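Oxidoreductase, Gfo/Idh/MocA family (Pseudomonas syringae pv. tomato, PDB 3DTY) probably works as an NAD(P)-dependent oxidoreductase, with a Rossmann-fold domain joined to a C-terminal alpha/beta domain in a tetramer that also binds magnesium. Local coordinates at residues A34-T39 against L330-A335; R67-A70 against S74-E77; L293-E296 against A302-L305. All coordinates share one frame; numbering follows the deposited sequence.

The three contacts sample the two-domain Gfo/Idh/MocA architecture. Interaction 1 ties the Rossmann part, near helix 27-35, to helix 330-349 of the C-terminal part, closing a loop of 290 residues within which both others are nested. Interaction 2 is local to the Rossmann fold, with its centre about 25 Å from that of interaction 1 and nearest atoms about 13 Å apart. Interaction 3 is a hairpin at the edge of this chain's part of the mixed sheet, which another subunit continues, about 28 Å centre to centre from interaction 1. Interactions 2 and 3 lie on opposite sides of the chain's centre, their own centres about 50 Å apart. None belongs to the magnesium site of E123 and N127.

Interaction 1: residues A34-T39 against L330-A335; sequences ALRDNT and LFEAWA
The guanidinium of R36 meets the carboxylate of E332 at its edge, and the two flat groups stand almost perpendicular, their planes 88° apart. E332 OE2 lies close to the guanidinium plane and accepts the hydrogen bond of a salt bridge from R36 NH1 at 2.7 Å. The bond is nearly straight, 168° at the hydrogen, yet it reaches OE2 on the anti side and out of the carboxylate plane, so this is a single-point contact and not a two-pronged fork. The methyl of A335 approaches obliquely, and its CB touches R36 CD at 3.7 Å. An aromatic partner of R36 comes from the second subunit, whose F331 makes a cation-pi contact with it; the F331 of this chain receives the R36 of that subunit in return.

Reach comes from an extended arginine: CG is anti to the backbone N (chi1 -165°), and the chain stays stretched to NE, spanning from segment 34-39 to helix 330-349. The glutamate chain is bent at chi2; its OE1 bonds to G329 N while OE2 takes the arginine. A water bridges the two segments: it accepts from R36 NH1 at 3.2 Å and donates to F331 O at 2.7 Å. On the arginine's own segment, bonds from T39 OG1 at 3.1 Å and from T39 N at 3.3 Å converge on R36 O within the turn.

Chemically, a charge pair between the Rossmann and C-terminal parts is placed beside an intersubunit cation-pi contact, so R36 takes part in both the interdomain and the intersubunit packing. Burial of E332 probably strengthens its attraction to the arginine.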
loop_
_atom_site.group_PDB
_atom_site.type_symbol
_atom_site.label_atom_id
_atom_site.label_comp_id
_atom_site.label_asym_id
_atom_site.label_seq_id
_atom_site.Cartn_x
_atom_site.Cartn_y
_atom_site.Cartn_z
ATOM N N ALA A 34 -16.478 -27.491 -6.811
ATOM C CA ALA A 34 -17.017 -28.495 -7.723
ATOM C C ALA A 34 -18.507 -28.341 -8.009
ATOM O O ALA A 34 -18.944 -28.500 -9.152
ATOM C CB ALA A 34 -16.735 -29.887 -7.176
ATOM N N LEU A 35 -19.285 -28.027 -6.976
ATOM C CA LEU A 35 -20.729 -27.884 -7.138
ATOM C C LEU A 35 -21.174 -26.553 -7.725
ATOM O O LEU A 35 -22.325 -26.401 -8.136
ATOM C CB LEU A 35 -21.434 -28.104 -5.793
ATOM C CG LEU A 35 -21.044 -29.406 -5.099
ATOM C CD1 LEU A 35 -21.785 -29.514 -3.793
ATOM C CD2 LEU A 35 -21.347 -30.591 -6.002
ATOM N N ARG A 36 -20.276 -25.581 -7.773
ATOM C CA ARG A 36 -20.658 -24.286 -8.319
ATOM C C ARG A 36 -21.081 -24.421 -9.781
ATOM O O ARG A 36 -20.455 -25.145 -10.558
ATOM C CB ARG A 36 -19.509 -23.293 -8.193
ATOM C CG ARG A 36 -19.959 -21.869 -8.399
ATOM C CD ARG A 36 -18.975 -20.907 -7.825
ATOM N NE ARG A 36 -19.497 -19.549 -7.852
ATOM C CZ ARG A 36 -18.841 -18.503 -7.366
ATOM N NH1 ARG A 36 -17.641 -18.672 -6.818
ATOM N NH2 ARG A 36 -19.386 -17.293 -7.425
ATOM N N ASP A 37 -22.158 -23.730 -10.143
ATOM C CA ASP A 37 -22.681 -23.771 -11.498
ATOM C C ASP A 37 -23.087 -25.196 -11.903
ATOM O O ASP A 37 -23.276 -25.482 -13.083
ATOM C CB ASP A 37 -21.636 -23.223 -12.479
ATOM C CG ASP A 37 -21.078 -21.872 -12.047
ATOM O OD1 ASP A 37 -21.881 -20.964 -11.739
ATOM O OD2 ASP A 37 -19.838 -21.716 -12.018
ATOM N N ASN A 38 -23.223 -26.079 -10.917
ATOM C CA ASN A 38 -23.598 -27.475 -11.150
ATOM C C ASN A 38 -22.697 -28.196 -12.143
ATOM O O ASN A 38 -23.160 -29.014 -12.933
ATOM C CB ASN A 38 -25.052 -27.567 -11.619
ATOM C CG ASN A 38 -26.017 -27.012 -10.596
ATOM O OD1 ASN A 38 -25.849 -27.225 -9.393
ATOM N ND2 ASN A 38 -27.039 -26.305 -11.062
ATOM N N THR A 39 -21.405 -27.892 -12.096
ATOM C CA THR A 39 -20.439 -28.522 -12.983
ATOM C C THR A 39 -20.310 -29.982 -12.581
ATOM O O THR A 39 -20.123 -30.856 -13.420
ATOM C CB THR A 39 -19.066 -27.856 -12.865
ATOM O OG1 THR A 39 -19.203 -26.449 -13.096
ATOM C CG2 THR A 39 -18.101 -28.446 -13.885
ATOM N N LEU A 330 -10.404 -16.550 -3.277
ATOM C CA LEU A 330 -9.909 -17.894 -3.570
ATOM C C LEU A 330 -10.983 -18.910 -3.967
ATOM O O LEU A 330 -10.687 -19.846 -4.710
ATOM C CB LEU A 330 -9.094 -18.436 -2.388
ATOM C CG LEU A 330 -8.380 -19.775 -2.607
ATOM C CD1 LEU A 330 -7.413 -19.662 -3.788
ATOM C CD2 LEU A 330 -7.633 -20.168 -1.350
ATOM N N PHE A 331 -12.212 -18.739 -3.476
ATOM C CA PHE A 331 -13.293 -19.660 -3.831
ATOM C C PHE A 331 -13.607 -19.572 -5.330
ATOM O O PHE A 331 -13.909 -20.582 -5.968
ATOM C CB PHE A 331 -14.557 -19.371 -3.006
ATOM C CG PHE A 331 -14.538 -19.985 -1.622
ATOM C CD1 PHE A 331 -14.801 -21.345 -1.442
ATOM C CD2 PHE A 331 -14.254 -19.207 -0.504
ATOM C CE1 PHE A 331 -14.780 -21.918 -0.168
ATOM C CE2 PHE A 331 -14.231 -19.772 0.778
ATOM C CZ PHE A 331 -14.495 -21.129 0.945
ATOM N N GLU A 332 -13.537 -18.369 -5.891
ATOM C CA GLU A 332 -13.781 -18.209 -7.317
ATOM C C GLU A 332 -12.652 -18.893 -8.070
ATOM O O GLU A 332 -12.893 -19.614 -9.037
ATOM C CB GLU A 332 -13.837 -16.733 -7.726
ATOM C CG GLU A 332 -15.167 -16.045 -7.432
ATOM C CD GLU A 332 -15.458 -15.976 -5.949
ATOM O OE1 GLU A 332 -14.647 -15.371 -5.213
ATOM O OE2 GLU A 332 -16.495 -16.535 -5.523
ATOM N N ALA A 333 -11.417 -18.669 -7.624
ATOM C CA ALA A 333 -10.273 -19.287 -8.282
ATOM C C ALA A 333 -10.428 -20.810 -8.305
ATOM O O ALA A 333 -10.175 -21.445 -9.327
ATOM C CB ALA A 333 -8.989 -18.899 -7.582
ATOM N N TRP A 334 -10.844 -21.390 -7.183
ATOM C CA TRP A 334 -11.023 -22.835 -7.107
ATOM C C TRP A 334 -12.161 -23.326 -7.993
ATOM O O TRP A 334 -12.082 -24.420 -8.564
ATOM C CB TRP A 334 -11.255 -23.279 -5.663
ATOM C CG TRP A 334 -9.981 -23.655 -4.967
ATOM C CD1 TRP A 334 -8.907 -22.845 -4.714
ATOM C CD2 TRP A 334 -9.630 -24.954 -4.480
ATOM N NE1 TRP A 334 -7.906 -23.564 -4.099
ATOM C CE2 TRP A 334 -8.325 -24.862 -3.946
ATOM C CE3 TRP A 334 -10.293 -26.190 -4.444
ATOM C CZ2 TRP A 334 -7.667 -25.960 -3.378
ATOM C CZ3 TRP A 334 -9.640 -27.282 -3.878
ATOM C CH2 TRP A 334 -8.338 -27.158 -3.355
ATOM N N ALA A 335 -13.218 -22.530 -8.112
ATOM C CA ALA A 335 -14.329 -22.920 -8.970
ATOM C C ALA A 335 -13.831 -22.867 -10.413
ATOM O O ALA A 335 -14.194 -23.710 -11.228
ATOM C CB ALA A 335 -15.519 -21.976 -8.783
HETATM O O HOH W 1 -16.497 -21.484 -5.755
HETATM O O HOH W 2 -17.469 -23.088 -12.249
#

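Interaction 2: residues R67-A70 against S74-E77; sequences RCYA and SMFE
Y69 and M75, a selenomethionine in this structure, form a Met-aromatic and CH-pi contact within the Rossmann fold, where the loop after helix 51-60 packs on helix 72-79. The two side chains cross at about a right angle, and the helix backbone itself presses against the ring. M75 CA stands over one face, 3.6 Å from the ring centroid and only 17° off the normal, which is the geometric evidence for the CH-pi assignment. From there the chain of M75 runs across the ring's CD2 side: CB comes to 3.3 Å from Y69 CD2, and M75 CG to 3.4 Å from the same atom. With CG anti to the backbone N (chi1 172°), the side chain is carried across the tyrosine at CD2 before bending at chi3. The selenium of M75 ends 4.9 Å from the Y69 centroid and 65° off the normal, an oblique approach.

The polar end of the tyrosine has its own partner. Y69 OH is hydrogen-bonded to E79 OE2, and the other oxygen of E79 takes a salt bridge from R67 NH2. One carboxylate on helix 72-79 therefore gathers two residues of segment 67-70, and the phenol is held at its far end while M75 supports its face. A44 of strand 40-46 touches both Y69 and M75, placing the pair against the parallel sheet.

At the other end of the contact the link is indirect: S74 OG stays 4.0 Å from A70 N, and a water spans the interval, accepting from A70 N at 3.0 Å and donating to S74 OG at 3.3 Å.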
loop_
_atom_site.group_PDB
_atom_site.type_symbol
_atom_site.label_atom_id
_atom_site.label_comp_id
_atom_site.label_asym_id
_atom_site.label_seq_id
_atom_site.Cartn_x
_atom_site.Cartn_y
_atom_site.Cartn_z
ATOM N N ARG A 67 -24.801 -44.979 -0.782
ATOM C CA ARG A 67 -23.635 -44.572 -1.552
ATOM C C ARG A 67 -22.597 -43.863 -0.686
ATOM O O ARG A 67 -21.660 -43.243 -1.192
ATOM C CB ARG A 67 -24.064 -43.718 -2.752
ATOM C CG ARG A 67 -24.970 -44.491 -3.712
ATOM C CD ARG A 67 -25.358 -43.711 -4.963
ATOM N NE ARG A 67 -24.354 -43.785 -6.020
ATOM C CZ ARG A 67 -24.542 -43.333 -7.259
ATOM N NH1 ARG A 67 -25.697 -42.774 -7.603
ATOM N NH2 ARG A 67 -23.574 -43.428 -8.157
ATOM N N CYS A 68 -22.783 -43.962 0.628
ATOM C CA CYS A 68 -21.843 -43.421 1.597
ATOM C C CYS A 68 -21.043 -44.656 1.999
ATOM O O CYS A 68 -21.325 -45.294 3.016
ATOM C CB CYS A 68 -22.561 -42.870 2.822
ATOM S SG CYS A 68 -23.509 -41.388 2.502
ATOM N N TYR A 69 -20.059 -44.989 1.172
ATOM C CA TYR A 69 -19.210 -46.152 1.363
ATOM C C TYR A 69 -18.283 -46.080 2.571
ATOM O O TYR A 69 -17.917 -45.000 3.038
ATOM C CB TYR A 69 -18.415 -46.383 0.081
ATOM C CG TYR A 69 -19.322 -46.614 -1.103
ATOM C CD1 TYR A 69 -19.905 -47.865 -1.326
ATOM C CD2 TYR A 69 -19.638 -45.572 -1.977
ATOM C CE1 TYR A 69 -20.779 -48.070 -2.391
ATOM C CE2 TYR A 69 -20.507 -45.764 -3.045
ATOM C CZ TYR A 69 -21.072 -47.017 -3.248
ATOM O OH TYR A 69 -21.904 -47.222 -4.321
ATOM N N ALA A 70 -17.910 -47.252 3.072
ATOM C CA ALA A 70 -17.043 -47.351 4.235
ATOM C C ALA A 70 -15.589 -47.059 3.877
ATOM O O ALA A 70 -14.828 -46.560 4.708
ATOM C CB ALA A 70 -17.166 -48.741 4.854
ATOM N N SER A 74 -14.347 -50.165 -1.642
ATOM C CA SER A 74 -15.707 -50.654 -1.800
ATOM C C SER A 74 -16.478 -49.690 -2.709
ATOM O O SER A 74 -17.292 -50.113 -3.538
ATOM C CB SER A 74 -16.387 -50.797 -0.430
ATOM O OG SER A 74 -16.274 -49.613 0.333
HETATM N N MSE A 75 -16.212 -48.396 -2.570
HETATM C CA MSE A 75 -16.887 -47.409 -3.409
HETATM C C MSE A 75 -16.539 -47.620 -4.881
HETATM O O MSE A 75 -17.425 -47.733 -5.725
HETATM C CB MSE A 75 -16.509 -45.977 -3.003
HETATM C CG MSE A 75 -17.038 -44.918 -3.988
HETATM SE SE MSE A 75 -17.137 -43.111 -3.287
HETATM C CE MSE A 75 -15.296 -42.558 -3.561
ATOM N N PHE A 76 -15.247 -47.678 -5.189
ATOM C CA PHE A 76 -14.824 -47.862 -6.572
ATOM C C PHE A 76 -15.398 -49.146 -7.175
ATOM O O PHE A 76 -15.905 -49.138 -8.299
ATOM C CB PHE A 76 -13.293 -47.880 -6.673
ATOM C CG PHE A 76 -12.635 -46.571 -6.310
ATOM C CD1 PHE A 76 -13.387 -45.405 -6.183
ATOM C CD2 PHE A 76 -11.261 -46.508 -6.096
ATOM C CE1 PHE A 76 -12.782 -44.198 -5.859
ATOM C CE2 PHE A 76 -10.645 -45.303 -5.772
ATOM C CZ PHE A 76 -11.405 -44.147 -5.648
ATOM N N GLU A 77 -15.321 -50.245 -6.428
ATOM C CA GLU A 77 -15.828 -51.534 -6.903
ATOM C C GLU A 77 -17.332 -51.540 -7.197
ATOM O O GLU A 77 -17.762 -51.950 -8.282
ATOM C CB GLU A 77 -15.501 -52.630 -5.883
ATOM C CG GLU A 77 -14.121 -53.248 -6.055
ATOM C CD GLU A 77 -13.624 -53.946 -4.796
ATOM O OE1 GLU A 77 -14.464 -54.480 -4.035
ATOM O OE2 GLU A 77 -12.390 -53.966 -4.576
HETATM O O HOH W 3 -19.090 -49.797 1.981
#

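Interaction 3: residues L293-E296 against A302-L305; sequences LSFE and AQIL
F295, L305 and L293 lose the most surface in this antiparallel beta hairpin, and all three project to the same face of the sheet. F295 and L305 meet diagonally across the strands: L305 CD1 rests 3.6 Å from F295 CB and is oblique to the ring. L293 faces L305 directly, CB to CB at 4.2 Å. Helix 149-159 packs on this face, with L150 against L293 and M157 against both F295 and L305.

Q303, paired with F295, runs alongside the phenylalanine in the same direction. Its amide plane is turned 47° from the ring, and OE1 comes to 3.3 Å from F295 CD2. In F295, CG anti to the backbone N (chi1 180°) sends the ring out alongside the extended Q303 chain.

Backbone evidence fixes the register. F295 N donates to Q303 O at 2.8 Å with an angle of 171°, and Q303 N returns a bond to F295 O at 2.8 Å; L293 and L305 form the second hydrogen-bonded pair. Between them S294 and I304 make a non-hydrogen-bonded pair on the other face, where S294 OG donates to E296 OE2 at 2.7 Å.

E296 OE1 also bridges to R275, which probably helps offset the glutamate's charge. Beyond the hairpin, A302, Q303 and I304 pair with a strand of the third subunit. Main-chain bonding thus carries the sheet across the interface, while the apolar side chains of L293, F295 and L305 pack their face of it on helix 149-159.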
loop_
_atom_site.group_PDB
_atom_site.type_symbol
_atom_site.label_atom_id
_atom_site.label_comp_id
_atom_site.label_asym_id
_atom_site.label_seq_id
_atom_site.Cartn_x
_atom_site.Cartn_y
_atom_site.Cartn_z
ATOM N N LEU A 293 -2.419 -6.810 -10.256
ATOM C CA LEU A 293 -1.210 -7.331 -10.861
ATOM C C LEU A 293 -0.326 -6.123 -11.145
ATOM O O LEU A 293 -0.742 -5.209 -11.857
ATOM C CB LEU A 293 -1.560 -8.044 -12.169
ATOM C CG LEU A 293 -0.406 -8.542 -13.036
ATOM C CD1 LEU A 293 0.316 -9.683 -12.331
ATOM C CD2 LEU A 293 -0.951 -8.991 -14.384
ATOM N N SER A 294 0.875 -6.104 -10.576
ATOM C CA SER A 294 1.793 -4.990 -10.809
ATOM C C SER A 294 2.561 -5.188 -12.116
ATOM O O SER A 294 3.051 -6.281 -12.394
ATOM C CB SER A 294 2.788 -4.856 -9.655
ATOM O OG SER A 294 3.730 -3.823 -9.925
ATOM N N PHE A 295 2.653 -4.130 -12.918
ATOM C CA PHE A 295 3.360 -4.173 -14.198
ATOM C C PHE A 295 4.329 -2.996 -14.194
ATOM O O PHE A 295 3.915 -1.839 -14.244
ATOM C CB PHE A 295 2.354 -4.061 -15.346
ATOM C CG PHE A 295 2.974 -4.091 -16.719
ATOM C CD1 PHE A 295 3.929 -5.053 -17.050
ATOM C CD2 PHE A 295 2.576 -3.174 -17.694
ATOM C CE1 PHE A 295 4.482 -5.105 -18.329
ATOM C CE2 PHE A 295 3.122 -3.214 -18.981
ATOM C CZ PHE A 295 4.078 -4.183 -19.301
ATOM N N GLU A 296 5.620 -3.298 -14.133
ATOM C CA GLU A 296 6.632 -2.259 -14.039
ATOM C C GLU A 296 7.640 -2.192 -15.183
ATOM O O GLU A 296 8.668 -2.866 -15.155
ATOM C CB GLU A 296 7.387 -2.432 -12.722
ATOM C CG GLU A 296 6.496 -2.458 -11.482
ATOM C CD GLU A 296 7.138 -3.212 -10.322
ATOM O OE1 GLU A 296 8.354 -3.049 -10.100
ATOM O OE2 GLU A 296 6.420 -3.967 -9.628
ATOM N N ALA A 302 5.088 2.943 -12.970
ATOM C CA ALA A 302 4.612 1.621 -12.587
ATOM C C ALA A 302 3.121 1.562 -12.894
ATOM O O ALA A 302 2.435 2.592 -12.898
ATOM C CB ALA A 302 4.842 1.392 -11.100
ATOM N N GLN A 303 2.619 0.361 -13.151
ATOM C CA GLN A 303 1.207 0.188 -13.447
ATOM C C GLN A 303 0.567 -0.907 -12.603
ATOM O O GLN A 303 1.220 -1.879 -12.210
ATOM C CB GLN A 303 1.012 -0.151 -14.924
ATOM C CG GLN A 303 1.290 0.986 -15.877
ATOM C CD GLN A 303 1.200 0.551 -17.322
ATOM O OE1 GLN A 303 2.177 0.070 -17.905
ATOM N NE2 GLN A 303 0.021 0.704 -17.909
ATOM N N ILE A 304 -0.724 -0.740 -12.337
ATOM C CA ILE A 304 -1.477 -1.721 -11.576
ATOM C C ILE A 304 -2.668 -2.156 -12.413
ATOM O O ILE A 304 -3.568 -1.353 -12.681
ATOM C CB ILE A 304 -2.017 -1.139 -10.247
ATOM C CG1 ILE A 304 -0.851 -0.727 -9.339
ATOM C CG2 ILE A 304 -2.903 -2.166 -9.553
ATOM C CD1 ILE A 304 0.066 -1.873 -8.957
ATOM N N LEU A 305 -2.666 -3.418 -12.836
ATOM C CA LEU A 305 -3.774 -3.962 -13.611
ATOM C C LEU A 305 -4.786 -4.559 -12.645
ATOM O O LEU A 305 -4.421 -5.175 -11.643
ATOM C CB LEU A 305 -3.292 -5.040 -14.590
ATOM C CG LEU A 305 -2.523 -4.536 -15.818
ATOM C CD1 LEU A 305 -1.239 -3.861 -15.382
ATOM C CD2 LEU A 305 -2.219 -5.694 -16.753
#